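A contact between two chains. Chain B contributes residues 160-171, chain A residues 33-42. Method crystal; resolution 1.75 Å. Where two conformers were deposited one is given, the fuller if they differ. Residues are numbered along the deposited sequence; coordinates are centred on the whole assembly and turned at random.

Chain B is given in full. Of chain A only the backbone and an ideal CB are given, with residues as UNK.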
# COMPACT_ATOMS: atom_id res chain seq x y z
N ASN B 160 1.84 -14.06 -0.13
CA ASN B 160 2.92 -14.35 -1.07
C ASN B 160 3.21 -15.84 -1.16
O ASN B 160 3.43 -16.36 -2.26
CB ASN B 160 4.17 -13.56 -0.66
CG ASN B 160 5.37 -13.87 -1.53
OD1 ASN B 160 6.22 -14.66 -1.15
ND2 ASN B 160 5.42 -13.28 -2.71
N VAL B 161 3.20 -16.54 -0.03
CA VAL B 161 3.45 -17.98 0.03
C VAL B 161 2.34 -18.75 -0.67
O VAL B 161 2.59 -19.63 -1.49
CB VAL B 161 3.57 -18.45 1.50
CG1 VAL B 161 3.50 -19.97 1.61
CG2 VAL B 161 4.85 -17.89 2.12
N ILE B 162 1.11 -18.39 -0.33
CA ILE B 162 -0.08 -19.01 -0.92
C ILE B 162 -0.11 -18.76 -2.44
O ILE B 162 -0.41 -19.66 -3.22
CB ILE B 162 -1.37 -18.47 -0.22
CG1 ILE B 162 -1.46 -19.03 1.21
CG2 ILE B 162 -2.63 -18.84 -1.03
CD1 ILE B 162 -2.49 -18.34 2.10
N LEU B 163 0.23 -17.55 -2.86
CA LEU B 163 0.17 -17.17 -4.28
C LEU B 163 1.21 -17.91 -5.11
O LEU B 163 0.94 -18.33 -6.24
CB LEU B 163 0.33 -15.67 -4.45
CG LEU B 163 -0.55 -14.96 -5.50
CD1 LEU B 163 -1.86 -15.71 -5.83
CD2 LEU B 163 -0.84 -13.54 -5.03
N GLU B 164 2.41 -18.05 -4.55
CA GLU B 164 3.47 -18.75 -5.26
C GLU B 164 3.17 -20.26 -5.35
O GLU B 164 3.37 -20.87 -6.39
CB GLU B 164 4.83 -18.45 -4.61
CG GLU B 164 5.34 -17.03 -4.97
CD GLU B 164 6.74 -16.72 -4.47
OE1 GLU B 164 7.57 -17.64 -4.34
OE2 GLU B 164 7.02 -15.52 -4.24
N ASN B 165 2.63 -20.83 -4.28
CA ASN B 165 2.22 -22.24 -4.29
C ASN B 165 0.96 -22.52 -5.12
O ASN B 165 0.78 -23.62 -5.64
CB ASN B 165 2.04 -22.75 -2.86
CG ASN B 165 3.37 -22.97 -2.15
OD1 ASN B 165 4.15 -23.84 -2.53
ND2 ASN B 165 3.62 -22.20 -1.11
N PHE B 166 0.07 -21.52 -5.22
CA PHE B 166 -1.06 -21.58 -6.16
C PHE B 166 -0.53 -21.68 -7.60
O PHE B 166 -0.97 -22.52 -8.39
CB PHE B 166 -1.92 -20.33 -5.97
CG PHE B 166 -3.12 -20.25 -6.87
CD1 PHE B 166 -4.38 -20.61 -6.41
CD2 PHE B 166 -3.00 -19.72 -8.15
CE1 PHE B 166 -5.49 -20.50 -7.23
CE2 PHE B 166 -4.12 -19.60 -8.98
CZ PHE B 166 -5.36 -19.98 -8.51
N ILE B 167 0.46 -20.83 -7.91
CA ILE B 167 1.09 -20.79 -9.23
C ILE B 167 1.88 -22.07 -9.53
O ILE B 167 1.95 -22.51 -10.68
CB ILE B 167 2.04 -19.57 -9.36
CG1 ILE B 167 1.28 -18.25 -9.35
CG2 ILE B 167 2.87 -19.66 -10.63
CD1 ILE B 167 2.15 -17.07 -8.95
N LYS B 168 2.45 -22.68 -8.49
CA LYS B 168 3.09 -23.99 -8.62
C LYS B 168 2.08 -25.08 -8.96
O LYS B 168 2.33 -25.93 -9.82
CB LYS B 168 3.82 -24.35 -7.32
CG LYS B 168 4.13 -25.83 -7.18
CD LYS B 168 4.95 -26.18 -5.96
CE LYS B 168 4.22 -25.87 -4.66
NZ LYS B 168 2.98 -26.67 -4.50
N ASN B 169 0.94 -25.05 -8.27
CA ASN B 169 -0.06 -26.09 -8.43
C ASN B 169 -0.90 -25.94 -9.68
O ASN B 169 -1.30 -26.94 -10.28
CB ASN B 169 -0.97 -26.15 -7.19
CG ASN B 169 -0.18 -26.42 -5.92
OD1 ASN B 169 0.96 -26.89 -5.96
ND2 ASN B 169 -0.76 -26.08 -4.79
N HIS B 170 -1.19 -24.69 -10.06
CA HIS B 170 -2.15 -24.40 -11.14
C HIS B 170 -1.53 -23.73 -12.34
O HIS B 170 -2.19 -23.55 -13.36
CB HIS B 170 -3.29 -23.53 -10.61
CG HIS B 170 -4.01 -24.15 -9.46
ND1 HIS B 170 -4.80 -25.27 -9.59
CD2 HIS B 170 -4.02 -23.83 -8.14
CE1 HIS B 170 -5.29 -25.60 -8.41
NE2 HIS B 170 -4.83 -24.74 -7.51
N ASN B 171 -0.27 -23.34 -12.22
CA ASN B 171 0.48 -22.79 -13.35
C ASN B 171 -0.13 -21.48 -13.87
O ASN B 171 -0.13 -21.20 -15.06
CB ASN B 171 0.56 -23.86 -14.45
CG ASN B 171 1.73 -23.65 -15.39
OD1 ASN B 171 2.71 -23.00 -15.04
ND2 ASN B 171 1.62 -24.21 -16.58
N UNK A 33 -12.86 -25.27 -4.97
CA UNK A 33 -12.76 -26.65 -4.45
C UNK A 33 -11.37 -27.29 -4.65
O UNK A 33 -10.98 -28.21 -3.91
CB UNK A 33 -13.81 -27.53 -5.13
N UNK A 34 -10.65 -26.80 -5.65
CA UNK A 34 -9.29 -27.24 -5.95
C UNK A 34 -8.20 -26.37 -5.33
O UNK A 34 -7.02 -26.53 -5.66
CB UNK A 34 -9.09 -27.28 -7.47
N UNK A 35 -8.58 -25.46 -4.43
CA UNK A 35 -7.63 -24.62 -3.69
C UNK A 35 -6.95 -25.46 -2.61
O UNK A 35 -7.60 -26.09 -1.80
CB UNK A 35 -8.33 -23.41 -3.07
N UNK A 36 -5.63 -25.41 -2.61
CA UNK A 36 -4.78 -26.33 -1.85
C UNK A 36 -4.78 -25.99 -0.36
O UNK A 36 -4.66 -26.88 0.50
CB UNK A 36 -3.35 -26.30 -2.39
N UNK A 37 -4.94 -24.70 -0.06
CA UNK A 37 -5.00 -24.20 1.32
C UNK A 37 -6.40 -24.11 1.90
O UNK A 37 -6.58 -23.60 3.00
CB UNK A 37 -4.35 -22.82 1.39
N UNK A 38 -7.41 -24.65 1.20
CA UNK A 38 -8.79 -24.46 1.62
C UNK A 38 -9.11 -24.90 3.05
O UNK A 38 -9.98 -24.32 3.68
CB UNK A 38 -9.71 -25.22 0.66
N UNK A 39 -8.41 -25.92 3.56
CA UNK A 39 -8.60 -26.35 4.96
C UNK A 39 -8.23 -25.27 5.99
O UNK A 39 -8.78 -25.26 7.09
CB UNK A 39 -7.76 -27.60 5.23
N UNK A 40 -7.32 -24.37 5.62
CA UNK A 40 -6.92 -23.24 6.49
C UNK A 40 -7.86 -22.04 6.40
O UNK A 40 -7.77 -21.14 7.21
CB UNK A 40 -5.50 -22.79 6.13
N UNK A 41 -8.73 -22.02 5.39
CA UNK A 41 -9.63 -20.91 5.14
C UNK A 41 -11.05 -21.25 5.55
O UNK A 41 -11.49 -22.42 5.44
CB UNK A 41 -9.59 -20.51 3.66
N UNK A 42 -11.76 -20.24 6.03
CA UNK A 42 -13.15 -20.39 6.43
C UNK A 42 -13.95 -19.23 5.81
O UNK A 42 -13.47 -18.10 5.72
CB UNK A 42 -13.29 -20.41 7.95

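At position 33 the ideal CB has no atom of the chain B stretch within 5.5 Å, so chain B sets no preference and a polar or charged side chain would do. The deposited residue is Lys A33.

Position 34 points its CA-to-CB bond toward chain B, and the ideal CB lies 4.3 Å from CE1 of His B170. The helix ends here, so the space beyond is not enclosed; a small or polar residue fits, and an acid would suit the imidazole's neighbourhood. Asp A34 is found, but its carboxylate turns from the ring, and its closest atom to the histidine is the backbone O, 3.4 Å from His B170 CE1 at the ring edge.

Position 35 has extended angles (-74/128) and a sideways CA-to-CB bond, with nothing of chain B within 5.5 Å of the ideal CB. Only a long side chain could reach the apolar surface made by Ile B162 and Phe B166, so a large aliphatic or aromatic residue is expected. Phe A35, with chi1 t, does this: its CZ lies 3.8 Å from Ile B162 CG2, which meets the ring at its edge, and its CD1 is 4.3 Å from Phe B166 CD1.

Position 36 faces the helix, its ideal CB 3.5 Å from Asn B169 ND2. Nearby, His B170 offers NE2, a possible donor, and Asn B169 an amide. An acceptor is favoured: Glu, Gln, Asp or Asn could be considered, the longer pair having the better reach. Glu A36 is deposited. With chi1 off the wells at 27° and chi2 m, it carries its carboxylate to the His B170 and Phe B166 rings, its CG 3.0 Å from Asn B169 ND2, and its OE1 accepts a hydrogen bond from His B170 NE2 (2.9 Å, 147°). Its OE2 lies 3.4 Å from Phe B166 CD1.

Position 37 also points toward chain B, its ideal CB 4.8 Å from Ile B162 CG1. Beyond Ile B162 lie Val B161 and the amide of Asn B165, so a long, flat side chain with a polar tip would suit; Leu or Met could cover the isoleucine alone. Tyr A37 lays one face over Ile B162: CG1 sits 3.9 Å from the ring centroid, 4° off the normal, a CH-pi contact. Its OH comes 3.8 Å from Val B161 CG1 and 3.0 Å from Asn B165 ND2, but the angle there is too poor for a hydrogen bond; ND2 instead donates to Val B161 O (2.8 Å).

Positions 38, 39 and 40 have helical angles and ideal CB atoms clear of chain B, so many residues would serve. They are Lys A38, which closes a type I turn begun at Phe A35 and whose NZ donates to Lys A33 O (2.7 Å), Glu A39 and Tyr A40.

Position 41 points toward chain B from beyond 5.5 Å, so a large apolar residue is needed to touch Ile B162. Phe A41 brings CZ to 3.7 Å from Ile B162 CD1, at the ring edge. At position 42 the ideal CB has nothing of the chain B stretch within 5.5 Å, so chain B sets no preference and many residues would serve; the deposited one is Asn A42, which makes no contact.

Chain A, residues 33-42: KDFEYKEYFN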
# COMPACT_ATOMS: atom_id res chain seq x y z
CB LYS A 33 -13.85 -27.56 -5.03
CG LYS A 33 -13.86 -27.72 -6.55
CD LYS A 33 -14.67 -28.94 -7.01
CE LYS A 33 -15.99 -29.10 -6.26
NZ LYS A 33 -16.69 -30.42 -6.58
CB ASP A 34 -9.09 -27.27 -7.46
CG ASP A 34 -10.07 -28.20 -8.15
OD1 ASP A 34 -10.41 -29.25 -7.56
OD2 ASP A 34 -10.49 -27.87 -9.27
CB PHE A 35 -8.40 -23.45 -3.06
CG PHE A 35 -7.53 -22.43 -2.36
CD1 PHE A 35 -6.32 -22.00 -2.88
CD2 PHE A 35 -7.99 -21.84 -1.19
CE1 PHE A 35 -5.56 -21.04 -2.22
CE2 PHE A 35 -7.24 -20.88 -0.52
CZ PHE A 35 -6.03 -20.48 -1.04
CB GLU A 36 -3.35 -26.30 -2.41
CG GLU A 36 -2.96 -24.97 -3.10
CD GLU A 36 -3.77 -24.68 -4.38
OE1 GLU A 36 -4.62 -25.51 -4.75
OE2 GLU A 36 -3.58 -23.63 -5.00
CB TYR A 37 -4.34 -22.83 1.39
CG TYR A 37 -2.85 -22.87 1.19
CD1 TYR A 37 -2.30 -22.73 -0.08
CD2 TYR A 37 -1.99 -23.02 2.27
CE1 TYR A 37 -0.93 -22.75 -0.27
CE2 TYR A 37 -0.61 -23.04 2.09
CZ TYR A 37 -0.09 -22.91 0.82
OH TYR A 37 1.28 -22.92 0.63
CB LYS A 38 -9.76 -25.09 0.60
CG LYS A 38 -9.81 -26.61 0.54
CD LYS A 38 -10.84 -27.03 -0.51
CE LYS A 38 -11.24 -28.49 -0.37
NZ LYS A 38 -12.00 -28.98 -1.56
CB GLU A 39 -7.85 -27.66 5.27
CG GLU A 39 -6.54 -27.85 4.53
CD GLU A 39 -5.76 -29.07 5.01
OE1 GLU A 39 -4.65 -29.29 4.49
OE2 GLU A 39 -6.25 -29.79 5.90
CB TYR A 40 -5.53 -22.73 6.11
CG TYR A 40 -4.41 -23.70 6.37
CD1 TYR A 40 -3.70 -23.67 7.57
CD2 TYR A 40 -4.05 -24.64 5.41
CE1 TYR A 40 -2.65 -24.56 7.80
CE2 TYR A 40 -3.00 -25.53 5.63
CZ TYR A 40 -2.31 -25.48 6.83
OH TYR A 40 -1.28 -26.37 7.06
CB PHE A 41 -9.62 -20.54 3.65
CG PHE A 41 -8.42 -19.75 3.24
CD1 PHE A 41 -8.53 -18.40 2.92
CD2 PHE A 41 -7.16 -20.35 3.20
CE1 PHE A 41 -7.42 -17.65 2.57
CE2 PHE A 41 -6.06 -19.64 2.85
CZ PHE A 41 -6.17 -18.28 2.52
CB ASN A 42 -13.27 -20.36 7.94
CG ASN A 42 -12.41 -21.41 8.62
OD1 ASN A 42 -11.45 -21.08 9.32
ND2 ASN A 42 -12.76 -22.67 8.43
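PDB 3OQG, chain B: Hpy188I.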